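Long-range contacts in Alpha/beta hydrolase fold protein (Nakamurella multipartita, PDB 4Y7D), which probably acts as a hydrolase, being built on the alpha/beta hydrolase fold: residues A[18-23]-A[86-91]; A[32-37]-A[59-64]; A[70-75]-A[213-218]; A[104-109]-A[277-282]; A[134-139]-A[229-234]. All coordinates share one frame; numbering follows the deposited sequence.

Contact 1: residues A[18-23]-A[86-91]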
# COMPACT_ATOMS: atom_id res chain seq x y z
N VAL A 18 -18.97 4.79 4.84
CA VAL A 18 -19.42 4.04 5.99
C VAL A 18 -19.31 4.92 7.21
O VAL A 18 -18.20 5.34 7.55
CB VAL A 18 -18.61 2.76 6.18
CG1 VAL A 18 -19.08 2.00 7.42
CG2 VAL A 18 -18.73 1.88 4.96
N SER A 19 -20.43 5.12 7.90
CA SER A 19 -20.40 5.92 9.13
C SER A 19 -20.06 5.05 10.30
O SER A 19 -20.87 4.23 10.76
CB SER A 19 -21.71 6.60 9.47
OG SER A 19 -22.07 7.49 8.46
N THR A 20 -18.88 5.28 10.85
CA THR A 20 -18.37 4.50 11.99
C THR A 20 -18.42 5.35 13.26
O THR A 20 -18.56 6.56 13.22
CB THR A 20 -16.92 3.99 11.79
OG1 THR A 20 -15.98 5.00 12.19
CG2 THR A 20 -16.65 3.57 10.35
N ALA A 21 -18.18 4.69 14.38
CA ALA A 21 -18.16 5.38 15.66
C ALA A 21 -16.99 6.35 15.72
O ALA A 21 -17.05 7.28 16.52
CB ALA A 21 -18.08 4.37 16.82
N ARG A 22 -15.96 6.12 14.90
CA ARG A 22 -14.79 7.02 14.84
C ARG A 22 -14.88 8.09 13.74
O ARG A 22 -13.95 8.92 13.60
CB ARG A 22 -13.53 6.21 14.69
CG ARG A 22 -13.23 5.28 15.87
CD ARG A 22 -12.79 6.01 17.13
NE ARG A 22 -11.59 6.82 16.87
CZ ARG A 22 -10.89 7.42 17.82
NH1 ARG A 22 -11.29 7.33 19.11
NH2 ARG A 22 -9.79 8.13 17.50
N GLY A 23 -15.98 8.10 12.99
CA GLY A 23 -16.21 9.05 11.89
C GLY A 23 -16.49 8.34 10.58
O GLY A 23 -16.46 7.11 10.49
N ALA A 86 -5.76 3.16 12.79
CA ALA A 86 -6.06 1.80 13.25
C ALA A 86 -7.43 1.73 13.97
O ALA A 86 -8.23 0.80 13.73
CB ALA A 86 -4.99 1.31 14.17
N GLU A 87 -7.68 2.70 14.84
CA GLU A 87 -8.95 2.78 15.56
C GLU A 87 -10.11 2.91 14.60
O GLU A 87 -11.16 2.28 14.79
CB GLU A 87 -8.97 3.91 16.58
CG GLU A 87 -10.01 3.71 17.68
CD GLU A 87 -9.74 2.48 18.56
OE1 GLU A 87 -8.57 2.13 18.81
OE2 GLU A 87 -10.72 1.90 19.07
N LEU A 88 -9.91 3.66 13.53
CA LEU A 88 -10.93 3.80 12.49
C LEU A 88 -11.17 2.51 11.78
O LEU A 88 -12.31 2.17 11.54
CB LEU A 88 -10.51 4.87 11.46
CG LEU A 88 -11.47 5.21 10.33
CD1 LEU A 88 -12.78 5.77 10.83
CD2 LEU A 88 -10.84 6.18 9.34
N TYR A 89 -10.12 1.76 11.47
CA TYR A 89 -10.30 0.49 10.78
C TYR A 89 -11.10 -0.49 11.64
O TYR A 89 -11.98 -1.24 11.15
CB TYR A 89 -8.95 -0.21 10.43
CG TYR A 89 -7.97 0.65 9.64
CD1 TYR A 89 -8.43 1.67 8.79
CD2 TYR A 89 -6.61 0.41 9.72
CE1 TYR A 89 -7.55 2.45 8.06
CE2 TYR A 89 -5.70 1.21 9.02
CZ TYR A 89 -6.18 2.21 8.20
OH TYR A 89 -5.32 3.03 7.54
N ALA A 90 -10.81 -0.53 12.92
CA ALA A 90 -11.56 -1.44 13.84
C ALA A 90 -13.00 -0.97 13.92
O ALA A 90 -13.92 -1.80 13.96
CB ALA A 90 -10.91 -1.44 15.24
N ALA A 91 -13.21 0.34 13.94
CA ALA A 91 -14.57 0.88 13.93
C ALA A 91 -15.31 0.60 12.61
O ALA A 91 -16.52 0.36 12.59
CB ALA A 91 -14.55 2.37 14.25
O HOH W 1 -18.18 1.78 14.38

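Contact 2: residues A[32-37]-A[59-64]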
# COMPACT_ATOMS: atom_id res chain seq x y z
N ALA A 32 -15.52 -11.70 -3.24
CA ALA A 32 -16.27 -12.63 -2.41
C ALA A 32 -15.25 -13.58 -1.84
O ALA A 32 -14.24 -13.89 -2.49
CB ALA A 32 -17.27 -13.42 -3.25
N GLY A 33 -15.50 -14.05 -0.62
CA GLY A 33 -14.52 -14.87 0.08
C GLY A 33 -14.11 -14.25 1.40
O GLY A 33 -14.67 -13.23 1.81
N PRO A 34 -13.12 -14.84 2.06
CA PRO A 34 -12.55 -14.28 3.27
C PRO A 34 -12.12 -12.84 3.08
O PRO A 34 -11.52 -12.51 2.05
CB PRO A 34 -11.33 -15.17 3.52
CG PRO A 34 -11.72 -16.48 2.90
CD PRO A 34 -12.46 -16.10 1.65
N PRO A 35 -12.50 -11.98 4.02
CA PRO A 35 -12.22 -10.55 3.83
C PRO A 35 -10.82 -10.12 4.16
O PRO A 35 -10.20 -10.63 5.11
CB PRO A 35 -13.24 -9.87 4.77
CG PRO A 35 -13.39 -10.86 5.87
CD PRO A 35 -13.33 -12.24 5.23
N VAL A 36 -10.36 -9.13 3.40
CA VAL A 36 -9.06 -8.48 3.61
C VAL A 36 -9.20 -6.98 3.54
O VAL A 36 -9.72 -6.45 2.55
CB VAL A 36 -8.09 -8.91 2.50
CG1 VAL A 36 -6.70 -8.31 2.74
CG2 VAL A 36 -8.05 -10.43 2.42
N LEU A 37 -8.74 -6.30 4.59
CA LEU A 37 -8.63 -4.86 4.59
C LEU A 37 -7.36 -4.49 3.83
O LEU A 37 -6.30 -5.00 4.14
CB LEU A 37 -8.55 -4.32 5.99
CG LEU A 37 -8.26 -2.81 6.15
CD1 LEU A 37 -9.51 -2.01 5.76
CD2 LEU A 37 -7.77 -2.54 7.55
N GLU A 59 -8.09 -14.54 -6.48
CA GLU A 59 -7.86 -15.68 -5.62
C GLU A 59 -9.06 -16.06 -4.75
O GLU A 59 -8.96 -16.94 -3.87
CB GLU A 59 -6.66 -15.39 -4.70
CG GLU A 59 -5.32 -15.42 -5.43
CD GLU A 59 -4.65 -16.79 -5.44
OE1 GLU A 59 -5.20 -17.76 -4.91
OE2 GLU A 59 -3.48 -16.88 -5.89
N GLY A 60 -10.21 -15.42 -4.95
CA GLY A 60 -11.38 -15.80 -4.15
C GLY A 60 -11.40 -15.24 -2.73
O GLY A 60 -11.91 -15.91 -1.79
N LEU A 61 -10.87 -14.04 -2.55
CA LEU A 61 -11.04 -13.29 -1.31
C LEU A 61 -11.82 -12.00 -1.60
O LEU A 61 -11.94 -11.58 -2.78
CB LEU A 61 -9.68 -12.96 -0.66
CG LEU A 61 -8.88 -14.20 -0.18
CD1 LEU A 61 -7.98 -14.71 -1.28
CD2 LEU A 61 -8.02 -13.83 1.03
N ARG A 62 -12.40 -11.39 -0.55
CA ARG A 62 -13.09 -10.14 -0.72
C ARG A 62 -12.22 -9.06 -0.15
O ARG A 62 -11.51 -9.30 0.82
CB ARG A 62 -14.52 -10.13 -0.16
CG ARG A 62 -14.73 -9.81 1.29
CD ARG A 62 -16.25 -9.92 1.63
NE ARG A 62 -16.64 -9.80 3.05
CZ ARG A 62 -16.96 -8.64 3.67
NH1 ARG A 62 -16.93 -7.47 3.04
NH2 ARG A 62 -17.35 -8.64 4.95
N ALA A 63 -12.21 -7.89 -0.78
CA ALA A 63 -11.39 -6.77 -0.30
C ALA A 63 -12.23 -5.61 0.20
O ALA A 63 -13.30 -5.30 -0.37
CB ALA A 63 -10.48 -6.33 -1.40
N ILE A 64 -11.76 -4.98 1.27
CA ILE A 64 -12.32 -3.79 1.83
C ILE A 64 -11.22 -2.75 1.61
O ILE A 64 -10.23 -2.75 2.31
CB ILE A 64 -12.67 -3.99 3.34
CG1 ILE A 64 -13.71 -5.11 3.50
CG2 ILE A 64 -13.16 -2.68 3.97
CD1 ILE A 64 -13.71 -5.73 4.87
O HOH W 2 -16.72 -12.57 3.34

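Contact 3: residues A[70-75]-A[213-218]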
# COMPACT_ATOMS: atom_id res chain seq x y z
N GLY A 70 -7.89 12.00 4.89
CA GLY A 70 -7.24 13.01 4.11
C GLY A 70 -7.13 12.71 2.65
O GLY A 70 -6.68 13.57 1.88
N TYR A 71 -7.51 11.49 2.23
CA TYR A 71 -7.53 11.11 0.87
C TYR A 71 -8.95 10.97 0.34
O TYR A 71 -9.81 10.31 0.95
CB TYR A 71 -6.82 9.80 0.69
CG TYR A 71 -5.35 9.89 1.01
CD1 TYR A 71 -4.46 10.39 0.07
CD2 TYR A 71 -4.82 9.47 2.25
CE1 TYR A 71 -3.11 10.42 0.32
CE2 TYR A 71 -3.44 9.52 2.53
CZ TYR A 71 -2.60 9.98 1.54
OH TYR A 71 -1.24 10.02 1.74
N PHE A 72 -9.17 11.58 -0.81
CA PHE A 72 -10.48 11.61 -1.43
C PHE A 72 -11.56 11.95 -0.41
O PHE A 72 -11.48 12.99 0.21
CB PHE A 72 -10.76 10.31 -2.19
CG PHE A 72 -9.88 10.11 -3.42
CD1 PHE A 72 -9.54 11.18 -4.24
CD2 PHE A 72 -9.48 8.83 -3.80
CE1 PHE A 72 -8.73 11.00 -5.35
CE2 PHE A 72 -8.71 8.63 -4.94
CZ PHE A 72 -8.35 9.72 -5.73
N GLY A 73 -12.58 11.07 -0.24
CA GLY A 73 -13.71 11.46 0.61
C GLY A 73 -13.60 11.22 2.10
O GLY A 73 -14.53 11.60 2.84
N THR A 74 -12.53 10.58 2.57
CA THR A 74 -12.42 10.30 4.00
C THR A 74 -11.87 11.54 4.69
O THR A 74 -10.74 11.93 4.40
CB THR A 74 -11.58 9.08 4.31
OG1 THR A 74 -12.11 7.93 3.62
CG2 THR A 74 -11.53 8.81 5.77
N PRO A 75 -12.62 12.13 5.60
CA PRO A 75 -12.09 13.32 6.23
C PRO A 75 -10.89 13.04 7.11
O PRO A 75 -10.80 12.02 7.75
CB PRO A 75 -13.26 13.88 7.06
CG PRO A 75 -14.23 12.79 7.17
CD PRO A 75 -13.93 11.75 6.14
N SER A 213 -1.32 15.90 -5.36
CA SER A 213 -2.03 17.18 -5.42
C SER A 213 -3.52 16.97 -5.18
O SER A 213 -4.01 15.84 -5.06
CB SER A 213 -1.86 17.81 -6.80
OG SER A 213 -2.55 17.04 -7.78
N GLY A 214 -4.22 18.09 -5.06
CA GLY A 214 -5.69 18.09 -5.06
C GLY A 214 -6.24 17.25 -3.93
O GLY A 214 -5.91 17.49 -2.75
N PRO A 215 -7.03 16.24 -4.26
CA PRO A 215 -7.72 15.50 -3.17
C PRO A 215 -6.88 14.49 -2.42
O PRO A 215 -7.38 13.83 -1.51
CB PRO A 215 -8.86 14.79 -3.89
CG PRO A 215 -8.29 14.53 -5.26
CD PRO A 215 -7.44 15.75 -5.59
N ARG A 216 -5.62 14.35 -2.82
CA ARG A 216 -4.67 13.58 -2.07
C ARG A 216 -3.76 14.42 -1.18
O ARG A 216 -3.00 13.87 -0.42
CB ARG A 216 -3.87 12.68 -2.99
CG ARG A 216 -4.68 11.71 -3.85
CD ARG A 216 -3.77 10.79 -4.62
NE ARG A 216 -4.23 10.45 -5.98
CZ ARG A 216 -4.76 9.28 -6.33
NH1 ARG A 216 -5.11 9.07 -7.57
NH2 ARG A 216 -4.97 8.35 -5.42
N LYS A 217 -3.84 15.74 -1.25
CA LYS A 217 -2.90 16.57 -0.53
C LYS A 217 -2.98 16.52 1.02
O LYS A 217 -1.96 16.39 1.71
CB LYS A 217 -3.01 18.02 -1.00
CG LYS A 217 -2.05 18.93 -0.31
CD LYS A 217 -2.05 20.31 -0.94
CE LYS A 217 -1.59 21.39 0.05
NZ LYS A 217 -0.20 21.20 0.57
N ALA A 218 -4.20 16.58 1.56
CA ALA A 218 -4.37 16.60 3.02
C ALA A 218 -3.78 15.38 3.67
O ALA A 218 -3.08 15.47 4.68
CB ALA A 218 -5.84 16.77 3.41
O HOH W 3 -8.36 15.37 0.69
O HOH W 4 -10.45 15.35 -0.98

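Contact 4: residues A[104-109]-A[277-282]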
# COMPACT_ATOMS: atom_id res chain seq x y z
N LEU A 104 -3.76 -6.39 4.22
CA LEU A 104 -2.71 -6.19 3.20
C LEU A 104 -2.38 -4.70 3.21
O LEU A 104 -3.24 -3.86 2.89
CB LEU A 104 -3.17 -6.57 1.82
CG LEU A 104 -2.25 -6.25 0.65
CD1 LEU A 104 -1.01 -7.12 0.76
CD2 LEU A 104 -2.90 -6.42 -0.68
N CYS A 105 -1.12 -4.40 3.47
CA CYS A 105 -0.64 -3.02 3.41
C CYS A 105 0.62 -2.89 2.57
O CYS A 105 1.37 -3.85 2.39
CB CYS A 105 -0.41 -2.47 4.79
SG CYS A 105 0.93 -3.20 5.78
N TRP A 106 0.84 -1.67 2.07
CA TRP A 106 2.06 -1.38 1.31
C TRP A 106 2.50 -0.01 1.69
O TRP A 106 1.66 0.84 1.90
CB TRP A 106 1.73 -1.46 -0.16
CG TRP A 106 2.82 -1.15 -1.16
CD1 TRP A 106 4.16 -1.34 -1.04
CD2 TRP A 106 2.60 -0.71 -2.48
NE1 TRP A 106 4.80 -1.03 -2.22
CE2 TRP A 106 3.86 -0.63 -3.12
CE3 TRP A 106 1.45 -0.39 -3.22
CZ2 TRP A 106 4.00 -0.23 -4.45
CZ3 TRP A 106 1.58 -0.02 -4.55
CH2 TRP A 106 2.85 0.08 -5.15
N SER A 107 3.83 0.18 1.84
CA SER A 107 4.44 1.52 1.90
C SER A 107 3.90 2.36 3.07
O SER A 107 3.92 1.91 4.24
CB SER A 107 4.22 2.18 0.51
OG SER A 107 5.17 3.21 0.26
N GLY A 108 3.37 3.56 2.79
CA GLY A 108 2.76 4.38 3.83
C GLY A 108 1.48 3.82 4.46
O GLY A 108 1.04 4.33 5.46
N GLY A 109 0.96 2.70 3.97
CA GLY A 109 -0.09 1.98 4.70
C GLY A 109 0.38 1.19 5.93
O GLY A 109 -0.41 0.69 6.72
N THR A 277 12.04 -3.51 -7.22
CA THR A 277 11.73 -2.10 -6.91
C THR A 277 10.64 -2.04 -5.82
O THR A 277 10.23 -3.05 -5.29
CB THR A 277 11.17 -1.38 -8.17
OG1 THR A 277 9.89 -1.94 -8.53
CG2 THR A 277 12.09 -1.49 -9.30
N HIS A 278 10.18 -0.84 -5.51
CA HIS A 278 9.06 -0.67 -4.59
C HIS A 278 7.78 -1.41 -5.03
O HIS A 278 6.95 -1.77 -4.19
CB HIS A 278 8.78 0.82 -4.37
CG HIS A 278 7.98 1.12 -3.16
ND1 HIS A 278 8.26 0.57 -1.91
CD2 HIS A 278 6.95 1.98 -2.97
CE1 HIS A 278 7.44 1.09 -1.02
NE2 HIS A 278 6.63 1.94 -1.64
N LEU A 279 7.62 -1.68 -6.33
CA LEU A 279 6.44 -2.36 -6.88
C LEU A 279 6.65 -3.87 -7.03
O LEU A 279 5.78 -4.58 -7.56
CB LEU A 279 6.10 -1.80 -8.28
CG LEU A 279 5.42 -0.42 -8.33
CD1 LEU A 279 6.31 0.70 -7.87
CD2 LEU A 279 4.92 -0.14 -9.74
N ALA A 280 7.77 -4.38 -6.56
CA ALA A 280 8.12 -5.80 -6.78
C ALA A 280 7.04 -6.86 -6.51
O ALA A 280 6.93 -7.82 -7.25
CB ALA A 280 9.37 -6.13 -5.99
N PHE A 281 6.29 -6.71 -5.44
CA PHE A 281 5.32 -7.75 -5.04
C PHE A 281 4.30 -7.96 -6.18
O PHE A 281 3.77 -9.04 -6.30
CB PHE A 281 4.65 -7.33 -3.73
CG PHE A 281 3.56 -8.22 -3.24
CD1 PHE A 281 3.81 -9.47 -2.73
CD2 PHE A 281 2.23 -7.78 -3.23
CE1 PHE A 281 2.80 -10.23 -2.19
CE2 PHE A 281 1.20 -8.58 -2.73
CZ PHE A 281 1.50 -9.79 -2.20
N TRP A 282 4.03 -6.92 -6.99
CA TRP A 282 3.15 -7.01 -8.12
C TRP A 282 3.82 -7.17 -9.46
O TRP A 282 3.22 -7.78 -10.36
CB TRP A 282 2.17 -5.83 -8.20
CG TRP A 282 1.21 -5.79 -7.03
CD1 TRP A 282 -0.05 -6.37 -6.96
CD2 TRP A 282 1.42 -5.16 -5.76
NE1 TRP A 282 -0.63 -6.11 -5.75
CE2 TRP A 282 0.24 -5.38 -4.99
CE3 TRP A 282 2.47 -4.42 -5.20
CZ2 TRP A 282 0.12 -4.93 -3.70
CZ3 TRP A 282 2.33 -3.95 -3.90
CH2 TRP A 282 1.15 -4.21 -3.17

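Contact 5: residues A[134-139]-A[229-234]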
# COMPACT_ATOMS: atom_id res chain seq x y z
N SER A 134 7.74 0.97 8.91
CA SER A 134 7.65 0.20 10.17
C SER A 134 8.26 0.94 11.35
O SER A 134 8.21 0.44 12.51
CB SER A 134 8.33 -1.16 9.99
OG SER A 134 9.70 -0.99 9.63
N HIS A 135 8.81 2.14 11.10
CA HIS A 135 9.36 2.97 12.14
C HIS A 135 9.48 4.37 11.59
O HIS A 135 9.01 4.63 10.50
CB HIS A 135 10.68 2.42 12.73
CG HIS A 135 11.85 2.36 11.77
ND1 HIS A 135 12.45 3.47 11.23
CD2 HIS A 135 12.55 1.29 11.30
CE1 HIS A 135 13.47 3.10 10.47
NE2 HIS A 135 13.53 1.78 10.47
N ARG A 136 9.97 5.32 12.39
CA ARG A 136 10.06 6.70 11.96
C ARG A 136 10.69 6.79 10.56
O ARG A 136 11.69 6.14 10.26
CB ARG A 136 10.87 7.55 12.93
CG ARG A 136 10.86 9.04 12.60
CD ARG A 136 11.50 9.87 13.72
NE ARG A 136 10.66 9.88 14.92
CZ ARG A 136 10.82 10.77 15.92
NH1 ARG A 136 11.78 11.67 15.89
NH2 ARG A 136 10.00 10.76 16.98
N TYR A 137 10.11 7.67 9.74
CA TYR A 137 10.52 7.82 8.35
C TYR A 137 10.49 9.26 7.97
O TYR A 137 9.53 9.98 8.31
CB TYR A 137 9.61 7.04 7.41
CG TYR A 137 9.69 7.52 5.96
CD1 TYR A 137 10.58 6.94 5.06
CD2 TYR A 137 8.87 8.53 5.50
CE1 TYR A 137 10.66 7.37 3.73
CE2 TYR A 137 8.93 8.98 4.18
CZ TYR A 137 9.81 8.39 3.30
OH TYR A 137 9.86 8.85 2.01
N HIS A 138 11.54 9.71 7.28
CA HIS A 138 11.63 11.10 6.77
C HIS A 138 11.63 11.15 5.24
O HIS A 138 12.43 10.48 4.57
CB HIS A 138 12.88 11.73 7.30
CG HIS A 138 12.83 11.94 8.77
ND1 HIS A 138 12.08 12.94 9.34
CD2 HIS A 138 13.40 11.26 9.78
CE1 HIS A 138 12.24 12.89 10.65
NE2 HIS A 138 13.01 11.86 10.94
N PHE A 139 10.66 11.87 4.71
CA PHE A 139 10.49 12.08 3.27
C PHE A 139 11.57 13.03 2.78
O PHE A 139 11.78 14.06 3.37
CB PHE A 139 9.09 12.67 3.06
CG PHE A 139 8.78 13.15 1.66
CD1 PHE A 139 8.92 12.32 0.56
CD2 PHE A 139 8.25 14.45 1.45
CE1 PHE A 139 8.58 12.77 -0.72
CE2 PHE A 139 7.91 14.89 0.19
CZ PHE A 139 8.07 14.05 -0.89
N ARG A 229 7.22 11.64 13.04
CA ARG A 229 7.03 11.71 14.48
C ARG A 229 6.84 10.36 15.17
O ARG A 229 6.69 10.31 16.40
CB ARG A 229 5.77 12.54 14.80
CG ARG A 229 5.88 14.03 14.58
CD ARG A 229 4.50 14.62 14.90
NE ARG A 229 4.23 15.82 14.14
CZ ARG A 229 4.67 17.05 14.45
NH1 ARG A 229 5.44 17.25 15.53
NH2 ARG A 229 4.35 18.09 13.68
N ILE A 230 6.89 9.25 14.43
CA ILE A 230 6.73 7.94 15.05
C ILE A 230 7.76 7.71 16.15
O ILE A 230 8.97 7.89 15.97
CB ILE A 230 6.81 6.81 14.00
CG1 ILE A 230 5.63 6.89 13.05
CG2 ILE A 230 6.84 5.44 14.67
CD1 ILE A 230 5.84 6.04 11.80
N ASP A 231 7.27 7.30 17.31
CA ASP A 231 8.12 6.94 18.46
C ASP A 231 8.44 5.44 18.32
O ASP A 231 9.53 5.06 17.92
CB ASP A 231 7.35 7.31 19.77
CG ASP A 231 7.10 8.84 19.89
OD1 ASP A 231 8.05 9.59 19.59
OD2 ASP A 231 5.96 9.30 20.21
N SER A 232 7.44 4.60 18.57
CA SER A 232 7.48 3.20 18.21
C SER A 232 6.09 2.78 17.80
O SER A 232 5.13 3.15 18.44
CB SER A 232 7.92 2.29 19.36
OG SER A 232 7.97 0.91 18.96
N LEU A 233 5.99 1.92 16.80
CA LEU A 233 4.71 1.29 16.44
C LEU A 233 4.43 -0.02 17.22
O LEU A 233 3.34 -0.59 17.11
CB LEU A 233 4.67 1.02 14.94
CG LEU A 233 4.84 2.22 14.02
CD1 LEU A 233 4.96 1.72 12.57
CD2 LEU A 233 3.70 3.17 14.19
N GLU A 234 5.41 -0.50 17.98
CA GLU A 234 5.27 -1.66 18.85
C GLU A 234 4.94 -2.93 18.07
O GLU A 234 4.03 -3.70 18.45
CB GLU A 234 4.21 -1.41 19.91
CG GLU A 234 4.37 -0.09 20.68
CD GLU A 234 3.34 0.01 21.81
OE1 GLU A 234 2.12 -0.07 21.56
OE2 GLU A 234 3.79 0.11 22.95

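Contact 1: residues A[18-23]-A[86-91]
The methyl group of A91 rests against the turn that follows strand 16-20, with A91 CB 3.6 Å from both T20 OG1 and R22 CG. One helical turn earlier, L88 brings CD1 to the same hydroxyl, 3.6 Å from T20 OG1, and the two side chains cross at about a right angle. R22 carries the contact toward the start of the helix: its chain bends at chi2 and chi3, and E87 CG lies 3.5 Å above the guanidinium plane, near its rim. This is a packing contact with a methylene rather than a charge pair, since R22 NE and E87 OE2 stay 5.5 Å apart and E87 OE1 binds R119 and H120.

Behind these contacts is the T20 hydroxyl. A chi1 of 85° sets OG1 between the backbone N and the carbonyl carbon, where it accepts from R22 N at 2.9 Å in an ST turn. It also donates to G23 O at 2.8 Å, on a lone pair. T20 N binds that same oxygen, while G23 N to T20 O closes the type I turn. An alanine here would probably leave R22 N without its side-chain acceptor and open a gap beside L88 CD1 and A91 CB. Water 1 bridges the backbones, accepting from A21 N and donating to A91 O.

The turn joins strands 16-20 and 23-31 at one border of the sheet. Helix 82-95 packs on both, V18 touching L92 and A95 and L88 touching V25, while Y89 reaches L116 of helix 110-119.

Contact 2: residues A[32-37]-A[59-64]
V36 O is approached by two groups of the neighbouring strand: I64 N donates to it at 2.8 Å, and A63 CA makes a CA-H...O contact at 3.3 Å. V36 also uses its own N-H, which binds R62 O at 2.8 Å. A third bond runs from R62 N to P34 O. Strands 35-39 and 62-66 thus pair in parallel, their short segments turned 29° from each other. They belong to a beta-alpha-beta unit whose connecting helix, 46-58, ends in a Schellman motif with G60 at C-prime. From there the chain leads into strand 62-66, and L61 places CD2 3.7 Å from V36 CG2; both side chains pack on L298 of helix 288-299.

P35, R62, L37 and I64 share the other face of the sheet. R62 starts in a crowded position, CG between the backbone N and the carbonyl carbon (chi1 85°), and runs extended to NE. P35 CB then lies 3.7 Å above one face of the guanidinium, while water 2, in its plane, accepts from R62 NE and donates to G33 O at 2.6 Å. An alanine in place of R62 would probably leave P35 CB without that cover and water 2 without its guanidinium donor. Farther along the strands, L37 CD1 meets I64 CG2 at 4.1 Å, the two side chains crossing at about a right angle.

Contact 3: residues A[70-75]-A[213-218]
R216 lies against Y71 and F72 where the loop after strand 62-66 meets the short 3-10 turn leading into helix 217-227. Part of that loop, Y71 to T74, is a type II' turn; helix 217-227 is the last of the helices inserted before strand 242-247 of this alpha/beta hydrolase fold. R216 CB packs 3.9 Å from Y71 CD1, and CG touches the same ring atom, the two side chains crossing at about a right angle. The bend at chi3 (-143°) then leads NE alongside F72. Beyond it, R216 CZ comes within 3.7 Å of F72 CZ, which lies over one face of the guanidinium near its rim, the planes 52° apart. At the tip, R216 NH1 forms a salt bridge with D47 and NH2 donates to G44 O, holding the group there.

In the conformer of F72 described, one of two, P215 CG meets the ring edge, 3.6 Å from F72 CE1. Y71 OH is bonded to D223. Water 3 lies between G70 O and P215 O, within 2.7 Å and 2.9 Å of them. P215 O also accepts directly from the loop, F72 N donating to it at 3.0 Å.

Contact 4: residues A[104-109]-A[277-282]
S107 and H278 meet as the nucleophile and histidine of an alpha/beta hydrolase catalytic triad would. S107 sits at the sharp turn between strand 101-106 and helix 110-119, with phi 60° and psi -125°, the strained backbone of a nucleophile elbow, followed by G108 and G109. Its OG, anti to the backbone N, lies in the plane of the H278 ring and is hydrogen-bonded to NE2 at 2.7 Å. At the other ring nitrogen, H278 ND1 is bonded to D250 OD2, which would complete the triad.

W106 holds the histidine from a second direction. Its NE1 stands 3.5 Å above the centre of the imidazole and also makes a weak hydrogen bond to H278 O at 3.0 Å. The two rings are inclined, neither stacked nor edge-to-face. One face of the indole receives W282, whose CZ3 lies 3.5 Å from W106 CD2, with the planes of the six-membered rings 47° apart. W282 is itself fixed by a bond from NE1 to M52 O and by stacking on F202. L279 CG adds a contact 4.1 Å from W106 CH2, and L104 CD1 also approaches F281 CE2. The histidine loop turns into helix 280-283 with a capping bond from L279 N to T277 OG1 at 3.2 Å.

The imidazole is thus bonded at both nitrogens, with the indole NE1 over one face, which limits its rotation. This geometry is consistent with a serine-histidine-aspartate triad, as in other hydrolases of this fold, S107 being the probable nucleophile.

Contact 5: residues A[134-139]-A[229-234]
R136 reaches I230 by a chain that runs straight and then bends: CG is anti to the backbone N (chi1 -173°), and the turn at chi3 (-70°) puts NE beside the carbonyl of I230. R136 NE donates to I230 O at 2.8 Å, the oxygen lying near the guanidinium plane. R136 NH2 adds a weak bond to the same I230 O at 3.2 Å, so one oxygen is held by two nitrogens of one side chain. NH2 has two further partners: R229 O, again weakly, at 3.4 Å, and D231 OD1 in a long salt bridge of 3.5 Å. R229 CA lies over one face of the guanidinium, so the backbone of R229 and I230 meets the group over one face and at its edge.

Aliphatic side chains fill in behind the arginine. I230 CD1 comes to 3.7 Å from H135 O, and L233 CD1 to 3.5 Å from S134 O; I230 and L233 also rest on P111 at the start of helix 110-119. H135 donates from ND1 to R136 O at 2.9 Å, while NE2 binds E256 and the ring stacks on F257.

The touching parts run nearly antiparallel, 154° between their directions. One loop leaves strand 124-130 and the other leads back toward its parallel neighbour in the sheet, strand 242-247. Between them lies a long, mostly helical excursion, placed where alpha/beta hydrolases commonly carry an inserted lid, and this contact draws its two ends together.

Overall arrangement
From the N terminus, contact 1 opens first, in the turn after strand 16-20 at one border of the sheet, and closes at helix 82-95 after contact 2, nested inside it, has already closed by pairing two strands. The two touch where L37 packs on Y89. Contact 3 opens within that loop, at 70-75, and crosses contact 1 on its way to 213-218. Contact 4 opens at strand 101-106, next to strand 35-39 of contact 2, and closes at 277-282, crossing contact 3. Contact 5 is nested inside contact 4 and also crosses contact 3. Contacts 3 and 5 thus tie the helical excursion back to the core, while contact 4 spans the buried centre.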